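Local coordinates for Sodium/calcium exchanger membrane region domain-containing protein (Archaeoglobus fulgidus, PDB 4KPP) that probably exchanges protons for calcium ions across the membrane, as an archaeal H+/Ca2+ antiporter of the sodium/calcium exchanger family, at residues Ala42-Ser47 and Glu255-Ile260; Leu73-Glu78 and Val283-Leu288; Asn103-Asn108 and Leu318-Gln323; Val246-Pro251 and Val350-Pro355. All coordinates share one frame; numbering follows the deposited sequence.

Contact 1 of 4, residues Ala42-Ser47 and Glu255-Ile260; sequences AVVSAS and ESPELI
The five-membered ring of P257 is the one group close to flat that takes part here, and V44 and S47 both meet it at its CB and CG carbons, the end remote from the ring nitrogen. V44 lays a single methyl over one face, CG1 standing 3.8 Å from P257 CG, with the two side chains crossing at about a right angle. S47 comes instead from the rim, at the CB-CG bond, with its hydroxyl a little to the other side of the ring plane: S47 CB lies 3.7 Å from P257 CG, and S47 OG is nearer still, 3.3 Å from P257 CB. With OG opposite the backbone nitrogen (chi1 -178°), the hydroxyl is set against that carbon. The backbones come close as well, with the CA atoms of V44 and P257 6.2 Å apart.

The contact joins helix 32-60 to helix 242-267, membrane-spanning helices from the first and second of the protein's two exchanger regions. Helix 242-267 is kinked at this point, because P257 has no N-H to give and the nitrogen of E258 also lacks a bond to the preceding turn. P77 of helix 76-91 packs on V43 and S47, while E255 and E258 send their carboxylates to other partners, Q285 and S281.

Chemically, this is a worked case of helices meeting through shape. No hydrogen bond passes between 42-47 and 255-260, so methyl, methylene and hydroxyl surfaces carry the contact, and a small shift of one helix along the other would break no polar bond between these two segments.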
# COMPACT_ATOMS: atom_id res chain seq x y z
N ALA A 42 -13.10 -12.31 -3.98
CA ALA A 42 -13.53 -12.05 -2.61
C ALA A 42 -12.64 -11.04 -1.89
O ALA A 42 -13.14 -10.18 -1.16
CB ALA A 42 -13.62 -13.36 -1.82
N VAL A 43 -11.33 -11.13 -2.09
CA VAL A 43 -10.40 -10.21 -1.43
C VAL A 43 -10.61 -8.77 -1.89
O VAL A 43 -10.77 -7.87 -1.07
CB VAL A 43 -8.92 -10.59 -1.68
CG1 VAL A 43 -8.00 -9.48 -1.20
CG2 VAL A 43 -8.58 -11.89 -0.98
N VAL A 44 -10.62 -8.58 -3.20
CA VAL A 44 -10.84 -7.26 -3.79
C VAL A 44 -12.18 -6.67 -3.34
O VAL A 44 -12.26 -5.49 -2.98
CB VAL A 44 -10.77 -7.34 -5.33
CG1 VAL A 44 -11.26 -6.04 -5.96
CG2 VAL A 44 -9.35 -7.66 -5.78
N SER A 45 -13.22 -7.50 -3.34
CA SER A 45 -14.56 -7.07 -2.92
C SER A 45 -14.58 -6.62 -1.47
O SER A 45 -15.07 -5.54 -1.15
CB SER A 45 -15.56 -8.21 -3.13
OG SER A 45 -15.45 -8.72 -4.44
N ALA A 46 -14.03 -7.46 -0.59
CA ALA A 46 -13.95 -7.14 0.83
C ALA A 46 -13.16 -5.86 1.07
O ALA A 46 -13.38 -5.16 2.06
CB ALA A 46 -13.35 -8.31 1.60
N SER A 47 -12.23 -5.55 0.16
CA SER A 47 -11.42 -4.35 0.28
C SER A 47 -12.23 -3.07 0.10
O SER A 47 -12.01 -2.08 0.81
CB SER A 47 -10.25 -4.38 -0.71
OG SER A 47 -9.44 -3.23 -0.56
N GLU A 255 -3.51 -3.86 -4.52
CA GLU A 255 -3.43 -2.41 -4.66
C GLU A 255 -4.48 -1.85 -5.62
O GLU A 255 -4.67 -0.64 -5.70
CB GLU A 255 -2.02 -1.99 -5.12
CG GLU A 255 -0.88 -2.50 -4.25
CD GLU A 255 -0.77 -1.78 -2.92
OE1 GLU A 255 -0.64 -2.47 -1.88
OE2 GLU A 255 -0.79 -0.53 -2.90
N SER A 256 -5.17 -2.73 -6.34
CA SER A 256 -6.23 -2.32 -7.26
C SER A 256 -7.42 -1.57 -6.63
O SER A 256 -7.83 -0.53 -7.16
CB SER A 256 -6.73 -3.50 -8.10
OG SER A 256 -5.75 -3.93 -9.02
N PRO A 257 -7.99 -2.09 -5.53
CA PRO A 257 -9.12 -1.37 -4.93
C PRO A 257 -8.72 0.04 -4.49
O PRO A 257 -9.51 0.98 -4.64
CB PRO A 257 -9.47 -2.21 -3.71
CG PRO A 257 -9.02 -3.59 -4.07
CD PRO A 257 -7.76 -3.39 -4.86
N GLU A 258 -7.51 0.17 -3.97
CA GLU A 258 -6.96 1.46 -3.58
C GLU A 258 -6.82 2.39 -4.78
O GLU A 258 -7.10 3.58 -4.69
CB GLU A 258 -5.60 1.27 -2.92
CG GLU A 258 -4.82 2.55 -2.69
CD GLU A 258 -3.33 2.30 -2.68
OE1 GLU A 258 -2.59 3.11 -2.07
OE2 GLU A 258 -2.89 1.30 -3.28
N LEU A 259 -6.38 1.83 -5.91
CA LEU A 259 -6.21 2.59 -7.13
C LEU A 259 -7.55 3.06 -7.70
O LEU A 259 -7.69 4.21 -8.11
CB LEU A 259 -5.45 1.77 -8.18
CG LEU A 259 -3.97 2.11 -8.37
CD1 LEU A 259 -3.82 3.54 -8.86
CD2 LEU A 259 -3.18 1.89 -7.09
N ILE A 260 -8.53 2.15 -7.72
CA ILE A 260 -9.86 2.46 -8.22
C ILE A 260 -10.52 3.62 -7.45
O ILE A 260 -11.13 4.50 -8.05
CB ILE A 260 -10.77 1.22 -8.18
CG1 ILE A 260 -10.26 0.16 -9.16
CG2 ILE A 260 -12.21 1.59 -8.51
CD1 ILE A 260 -11.02 -1.15 -9.10

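Contact 2 of 4, residues Leu73-Glu78 and Val283-Leu288; sequences LAVLPE and VNQWTL
V75 and E78 meet N284 and Q285 where two broken membrane helices face each other; the centre of the contact lies about 4 Å from the centre of the chain. A type I turn from L73 to L76 separates helix 67-73 from helix 76-91, with V75 as the N-cap residue; on the other side, helix 271-285 ends and helix 288-299 begins just beyond T287.

V75 sets its two methyls against two amides: CG2 lies 3.7 Å from N284 OD1, and CG1 3.7 Å from Q285 NE2. The amide of N284 is brought there by a torsion that sets CG between backbone nitrogen and carbonyl carbon (chi1 76°). Q285 reaches by a different route, extended beyond CG, and puts OE1 3.7 Å from E78 CG. The glutamate chain itself bends at chi2 (56°), leaving its carboxylate plane 30° from the Q285 amide plane.

None of these meetings is a hydrogen bond. The amides find their polar partners nearby, N284 OD1 with the hydroxyl of Y79 and Q285 NE2 with S281 and E255. At the helix end, V283 O accepts the T287 hydroxyl on one face of its plane and W286 N, 3.2 Å away, on the opposite face.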
# COMPACT_ATOMS: atom_id res chain seq x y z
N LEU A 73 -6.02 1.12 6.13
CA LEU A 73 -7.14 0.18 6.00
C LEU A 73 -7.47 -0.09 4.53
O LEU A 73 -8.05 -1.12 4.20
CB LEU A 73 -8.37 0.70 6.74
CG LEU A 73 -8.26 0.84 8.27
CD1 LEU A 73 -9.47 1.56 8.84
CD2 LEU A 73 -8.07 -0.51 8.94
N ALA A 74 -7.07 0.83 3.66
CA ALA A 74 -7.31 0.69 2.22
C ALA A 74 -6.39 -0.35 1.56
O ALA A 74 -6.65 -0.79 0.44
CB ALA A 74 -7.17 2.04 1.53
N VAL A 75 -5.32 -0.74 2.26
CA VAL A 75 -4.37 -1.70 1.71
C VAL A 75 -4.20 -2.92 2.62
O VAL A 75 -3.15 -3.56 2.63
CB VAL A 75 -3.00 -1.05 1.42
CG1 VAL A 75 -3.13 -0.02 0.31
CG2 VAL A 75 -2.41 -0.42 2.68
N LEU A 76 -5.24 -3.22 3.38
CA LEU A 76 -5.28 -4.41 4.22
C LEU A 76 -5.02 -5.73 3.46
O LEU A 76 -4.34 -6.61 3.99
CB LEU A 76 -6.59 -4.48 5.00
CG LEU A 76 -6.49 -4.74 6.50
CD1 LEU A 76 -5.45 -3.82 7.14
CD2 LEU A 76 -7.84 -4.57 7.17
N PRO A 77 -5.57 -5.88 2.23
CA PRO A 77 -5.24 -7.11 1.49
C PRO A 77 -3.74 -7.30 1.28
O PRO A 77 -3.27 -8.44 1.24
CB PRO A 77 -5.93 -6.89 0.15
CG PRO A 77 -7.10 -6.04 0.47
CD PRO A 77 -6.64 -5.12 1.56
N GLU A 78 -2.99 -6.21 1.14
CA GLU A 78 -1.55 -6.33 0.97
C GLU A 78 -0.88 -6.85 2.24
O GLU A 78 0.02 -7.68 2.18
CB GLU A 78 -0.93 -5.00 0.54
CG GLU A 78 0.59 -4.97 0.62
CD GLU A 78 1.27 -6.07 -0.19
OE1 GLU A 78 2.40 -6.46 0.16
OE2 GLU A 78 0.67 -6.55 -1.18
N VAL A 283 3.72 5.45 2.73
CA VAL A 283 4.34 5.55 4.05
C VAL A 283 4.17 4.27 4.87
O VAL A 283 5.16 3.71 5.35
CB VAL A 283 3.80 6.76 4.86
CG1 VAL A 283 4.44 6.81 6.25
CG2 VAL A 283 4.07 8.06 4.11
N ASN A 284 2.93 3.79 5.02
CA ASN A 284 2.72 2.58 5.83
C ASN A 284 3.33 1.33 5.21
O ASN A 284 3.86 0.47 5.92
CB ASN A 284 1.24 2.37 6.21
CG ASN A 284 0.39 1.84 5.06
OD1 ASN A 284 0.50 0.67 4.68
ND2 ASN A 284 -0.48 2.69 4.53
N GLN A 285 3.27 1.22 3.88
CA GLN A 285 3.82 0.06 3.20
C GLN A 285 5.35 0.07 3.23
O GLN A 285 5.99 -0.97 3.05
CB GLN A 285 3.29 -0.04 1.77
CG GLN A 285 1.80 -0.38 1.72
CD GLN A 285 1.27 -0.52 0.31
OE1 GLN A 285 1.53 -1.52 -0.36
NE2 GLN A 285 0.50 0.47 -0.14
N TRP A 286 5.93 1.24 3.48
CA TRP A 286 7.38 1.39 3.51
C TRP A 286 7.86 1.52 4.95
O TRP A 286 9.03 1.82 5.20
CB TRP A 286 7.79 2.59 2.66
CG TRP A 286 9.25 2.68 2.32
CD1 TRP A 286 10.04 3.80 2.42
CD2 TRP A 286 10.10 1.64 1.82
NE1 TRP A 286 11.32 3.51 2.01
CE2 TRP A 286 11.38 2.19 1.64
CE3 TRP A 286 9.90 0.29 1.50
CZ2 TRP A 286 12.46 1.45 1.16
CZ3 TRP A 286 10.97 -0.45 1.03
CH2 TRP A 286 12.23 0.13 0.86
N THR A 287 6.95 1.29 5.90
CA THR A 287 7.28 1.31 7.32
C THR A 287 6.63 0.14 8.06
O THR A 287 7.29 -0.85 8.37
CB THR A 287 6.86 2.64 8.01
OG1 THR A 287 5.47 2.91 7.75
CG2 THR A 287 7.70 3.80 7.50
N LEU A 288 5.33 0.26 8.34
CA LEU A 288 4.58 -0.76 9.07
C LEU A 288 4.65 -2.14 8.41
O LEU A 288 4.76 -3.16 9.09
CB LEU A 288 3.12 -0.33 9.25
CG LEU A 288 2.24 -1.29 10.06
CD1 LEU A 288 2.65 -1.31 11.53
CD2 LEU A 288 0.77 -0.94 9.91

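Contact 3 of 4, residues Asn103-Asn108 and Leu318-Gln323; sequences NMTGAN and LLTAAQ
T320 points at helix 96-127 and meets the flank of T105, across a nearly parallel pair of membrane helices, 96-127 and 311-331, whose short segments here run 22° apart with axes 9.8 Å from each other. The two threonine side chains cross at about a right angle, and they meet unlike ends: T320 OG1 lies 3.3 Å from T105 CB and also rests near its methyl. The T105 hydroxyl turns back to its own helix instead, held between backbone nitrogen and carbonyl carbon (chi1 53°), where it bonds T101 O.

T320 divides its work. Its OG1 bonds E316 O one turn earlier and also R109 of the facing helix, so the oxygen that packs on T105 is already satisfied. Its methyl takes another residue of that helix, T320 CG2 lying 3.7 Å from N108 CB, and W286 packs on both N108 and T320.

Further along, Q323 comes near the carbonyl of N108 without bonding it, and its NE2 bonds R109 O. The side chain of Q323 is about 8 Å from that of I330, a residue of the calcium site.

The amide of N108 is fixed at both ends, OD1 by K282 and ND2 by Q285 O and by its own helix. N108 ND2 gives M104 O a nearly straight bond of 2.8 Å (173°), while N108 N reaches the same oxygen from the opposite face of its carbonyl plane.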
# COMPACT_ATOMS: atom_id res chain seq x y z
N ASN A 103 7.29 -9.77 -2.32
CA ASN A 103 5.93 -9.25 -2.35
C ASN A 103 5.86 -7.82 -1.80
O ASN A 103 5.12 -6.98 -2.32
CB ASN A 103 4.98 -10.17 -1.57
CG ASN A 103 3.54 -9.71 -1.64
OD1 ASN A 103 3.06 -9.01 -0.74
ND2 ASN A 103 2.84 -10.10 -2.70
N MET A 104 6.63 -7.57 -0.75
CA MET A 104 6.68 -6.26 -0.12
C MET A 104 7.29 -5.21 -1.04
O MET A 104 6.77 -4.10 -1.17
CB MET A 104 7.49 -6.35 1.17
CG MET A 104 7.40 -5.13 2.06
SD MET A 104 9.04 -4.46 2.41
CE MET A 104 9.34 -3.55 0.92
N THR A 105 8.40 -5.57 -1.68
CA THR A 105 9.08 -4.66 -2.59
C THR A 105 8.24 -4.44 -3.85
O THR A 105 8.19 -3.34 -4.40
CB THR A 105 10.48 -5.18 -2.98
OG1 THR A 105 10.37 -6.52 -3.47
CG2 THR A 105 11.41 -5.16 -1.77
N GLY A 106 7.57 -5.50 -4.29
CA GLY A 106 6.66 -5.40 -5.42
C GLY A 106 5.54 -4.42 -5.14
O GLY A 106 5.24 -3.56 -5.97
N ALA A 107 4.94 -4.54 -3.96
CA ALA A 107 3.85 -3.66 -3.57
C ALA A 107 4.29 -2.20 -3.58
O ALA A 107 3.61 -1.35 -4.15
CB ALA A 107 3.31 -4.05 -2.20
N ASN A 108 5.44 -1.92 -2.96
CA ASN A 108 5.97 -0.57 -2.89
C ASN A 108 6.28 0.04 -4.24
O ASN A 108 5.89 1.17 -4.53
CB ASN A 108 7.23 -0.53 -2.02
CG ASN A 108 6.92 -0.43 -0.54
OD1 ASN A 108 6.84 0.66 0.02
ND2 ASN A 108 6.73 -1.57 0.10
N LEU A 318 17.21 -2.65 -2.11
CA LEU A 318 18.04 -1.54 -2.54
C LEU A 318 17.37 -0.76 -3.67
O LEU A 318 17.33 0.47 -3.66
CB LEU A 318 19.42 -2.04 -2.98
CG LEU A 318 20.35 -1.06 -3.69
CD1 LEU A 318 20.66 0.14 -2.81
CD2 LEU A 318 21.63 -1.76 -4.13
N LEU A 319 16.83 -1.50 -4.64
CA LEU A 319 16.13 -0.91 -5.78
C LEU A 319 14.92 -0.14 -5.28
O LEU A 319 14.64 0.96 -5.75
CB LEU A 319 15.68 -2.01 -6.75
CG LEU A 319 15.62 -1.76 -8.26
CD1 LEU A 319 14.94 -2.93 -8.95
CD2 LEU A 319 14.93 -0.45 -8.62
N THR A 320 14.19 -0.73 -4.33
CA THR A 320 12.99 -0.13 -3.79
C THR A 320 13.32 1.13 -3.00
O THR A 320 12.62 2.14 -3.09
CB THR A 320 12.23 -1.10 -2.88
OG1 THR A 320 12.04 -2.35 -3.56
CG2 THR A 320 10.87 -0.53 -2.50
N ALA A 321 14.40 1.07 -2.23
CA ALA A 321 14.86 2.22 -1.47
C ALA A 321 15.31 3.33 -2.41
O ALA A 321 15.05 4.51 -2.16
CB ALA A 321 16.00 1.82 -0.55
N ALA A 322 15.96 2.94 -3.50
CA ALA A 322 16.42 3.89 -4.51
C ALA A 322 15.25 4.60 -5.17
O ALA A 322 15.27 5.83 -5.32
CB ALA A 322 17.28 3.18 -5.55
N GLN A 323 14.24 3.84 -5.56
CA GLN A 323 13.03 4.41 -6.14
C GLN A 323 12.34 5.35 -5.15
O GLN A 323 11.76 6.36 -5.54
CB GLN A 323 12.05 3.31 -6.55
CG GLN A 323 10.81 3.84 -7.26
CD GLN A 323 9.65 2.87 -7.22
OE1 GLN A 323 9.43 2.18 -6.22
NE2 GLN A 323 8.89 2.81 -8.31

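Contact 4 of 4, residues Val246-Pro251 and Val350-Pro355; sequences VQWIAP and VQLLFP
A wider, pi-type turn at 246-249 in the kinked membrane helix 242-267 carries W248, whose indole takes a methyl of L352 from the last turn of helix 338-353. The meeting is a CH-pi contact: L352 CD1 stands over one face of the five-membered ring, 3.6 Å from its centroid and 27° off the ring normal. It is displaced toward the rim, so its nearest ring atom is W248 NE1, at 3.2 Å. The leucine gets there with CG opposite its backbone nitrogen (chi1 -178°), reaching out from its helix, and the two side chains slide past each other in opposite directions.

The indole is gripped from both sides, for the CG of its neighbour Q247 lies over the centre of the other face, 3.7 Å above the plane. F348 meets the ring at a steep angle, and R109 of helix 96-127 touches it too. With an alanine in place of W248, L352 CD1 would probably lose the surface it rests on, leaving a gap between the two helices and the leucine tip freer to turn.

No hydrogen bond links these segments, which both belong to the second exchanger region. Q351 flanks the contact obliquely, its amide plane 46° from the indole; its OE1 bonds R109 and comes no closer to the ring than 4.2 Å, at W248 CZ2.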
# COMPACT_ATOMS: atom_id res chain seq x y z
N VAL A 246 4.38 -13.54 -7.29
CA VAL A 246 4.51 -13.03 -5.92
C VAL A 246 4.76 -11.52 -5.89
O VAL A 246 4.20 -10.80 -5.07
CB VAL A 246 5.64 -13.76 -5.17
CG1 VAL A 246 5.97 -13.05 -3.86
CG2 VAL A 246 5.27 -15.20 -4.92
N GLN A 247 5.60 -11.05 -6.81
CA GLN A 247 6.05 -9.66 -6.79
C GLN A 247 5.13 -8.72 -7.55
O GLN A 247 4.94 -7.57 -7.15
CB GLN A 247 7.47 -9.56 -7.34
CG GLN A 247 8.15 -8.24 -7.09
CD GLN A 247 9.65 -8.31 -7.33
OE1 GLN A 247 10.43 -7.68 -6.62
NE2 GLN A 247 10.05 -9.06 -8.35
N TRP A 248 4.55 -9.19 -8.65
CA TRP A 248 3.80 -8.29 -9.53
C TRP A 248 2.30 -8.56 -9.60
O TRP A 248 1.50 -7.63 -9.60
CB TRP A 248 4.41 -8.27 -10.93
CG TRP A 248 5.88 -7.95 -10.93
CD1 TRP A 248 6.88 -8.73 -11.43
CD2 TRP A 248 6.51 -6.78 -10.39
NE1 TRP A 248 8.09 -8.11 -11.24
CE2 TRP A 248 7.89 -6.92 -10.60
CE3 TRP A 248 6.03 -5.64 -9.74
CZ2 TRP A 248 8.81 -5.94 -10.20
CZ3 TRP A 248 6.94 -4.67 -9.34
CH2 TRP A 248 8.31 -4.83 -9.57
N ILE A 249 1.91 -9.83 -9.68
CA ILE A 249 0.50 -10.17 -9.81
C ILE A 249 -0.25 -10.03 -8.48
O ILE A 249 -1.31 -9.42 -8.43
CB ILE A 249 0.29 -11.57 -10.39
CG1 ILE A 249 0.93 -11.67 -11.78
CG2 ILE A 249 -1.20 -11.89 -10.50
CD1 ILE A 249 0.75 -13.02 -12.44
N ALA A 250 0.31 -10.59 -7.42
CA ALA A 250 -0.32 -10.53 -6.10
C ALA A 250 -0.56 -9.10 -5.58
O ALA A 250 -1.64 -8.81 -5.09
CB ALA A 250 0.45 -11.38 -5.07
N PRO A 251 0.45 -8.21 -5.67
CA PRO A 251 0.16 -6.85 -5.20
C PRO A 251 -0.84 -6.12 -6.10
O PRO A 251 -1.56 -5.24 -5.63
CB PRO A 251 1.52 -6.16 -5.27
CG PRO A 251 2.51 -7.25 -5.19
CD PRO A 251 1.89 -8.39 -5.95
N VAL A 350 10.85 -0.33 -17.29
CA VAL A 350 12.10 -0.72 -17.92
C VAL A 350 12.76 -1.85 -17.14
O VAL A 350 13.25 -2.82 -17.73
CB VAL A 350 13.08 0.48 -18.07
CG1 VAL A 350 14.50 -0.01 -18.24
CG2 VAL A 350 12.66 1.36 -19.24
N GLN A 351 12.75 -1.73 -15.82
CA GLN A 351 13.34 -2.74 -14.94
C GLN A 351 12.54 -4.04 -15.03
O GLN A 351 13.10 -5.13 -14.91
CB GLN A 351 13.38 -2.25 -13.49
CG GLN A 351 14.16 -3.14 -12.54
CD GLN A 351 13.29 -4.13 -11.79
OE1 GLN A 351 12.22 -3.79 -11.29
NE2 GLN A 351 13.74 -5.38 -11.72
N LEU A 352 11.24 -3.89 -15.24
CA LEU A 352 10.34 -5.03 -15.31
C LEU A 352 10.43 -5.72 -16.67
O LEU A 352 10.30 -6.94 -16.77
CB LEU A 352 8.91 -4.57 -15.03
CG LEU A 352 7.81 -5.64 -15.03
CD1 LEU A 352 8.23 -6.82 -14.18
CD2 LEU A 352 6.51 -5.05 -14.52
N LEU A 353 10.66 -4.94 -17.72
CA LEU A 353 10.75 -5.48 -19.08
C LEU A 353 12.18 -5.89 -19.46
O LEU A 353 12.39 -6.50 -20.51
CB LEU A 353 10.19 -4.48 -20.09
CG LEU A 353 8.69 -4.19 -19.99
CD1 LEU A 353 8.26 -3.20 -21.06
CD2 LEU A 353 7.88 -5.47 -20.07
N PHE A 354 13.14 -5.55 -18.61
CA PHE A 354 14.52 -5.97 -18.80
C PHE A 354 15.07 -6.57 -17.50
O PHE A 354 15.71 -5.88 -16.72
CB PHE A 354 15.40 -4.80 -19.24
CG PHE A 354 15.08 -4.29 -20.62
CD1 PHE A 354 14.94 -5.17 -21.69
CD2 PHE A 354 14.93 -2.93 -20.86
CE1 PHE A 354 14.65 -4.70 -22.96
CE2 PHE A 354 14.64 -2.46 -22.13
CZ PHE A 354 14.50 -3.35 -23.18
N PRO A 355 14.81 -7.87 -17.28
CA PRO A 355 15.22 -8.54 -16.04
C PRO A 355 16.73 -8.71 -15.96
O PRO A 355 17.42 -8.61 -16.97
CB PRO A 355 14.54 -9.91 -16.16
CG PRO A 355 14.43 -10.15 -17.63
CD PRO A 355 14.18 -8.80 -18.24

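From the N terminus, the chain lays down 42-47, 73-78 and 103-108 in turn, and more than 200 residues pass before each meets its partner. Segment 246-251 opens contact 4 just before 255-260 closes contact 1; then 283-288 closes contact 2, 318-323 contact 3 and 350-355 contact 4, the shortest loop. Every pair crosses and none nests. Contacts 1 to 3 thus tie the first exchanger region to the second, whereas contact 4 stays within the second. They also touch one another: E255 to Q285 links contacts 1 and 2, Q285 to N108 links 2 and 3, and N103 to V246 links 3 and 4.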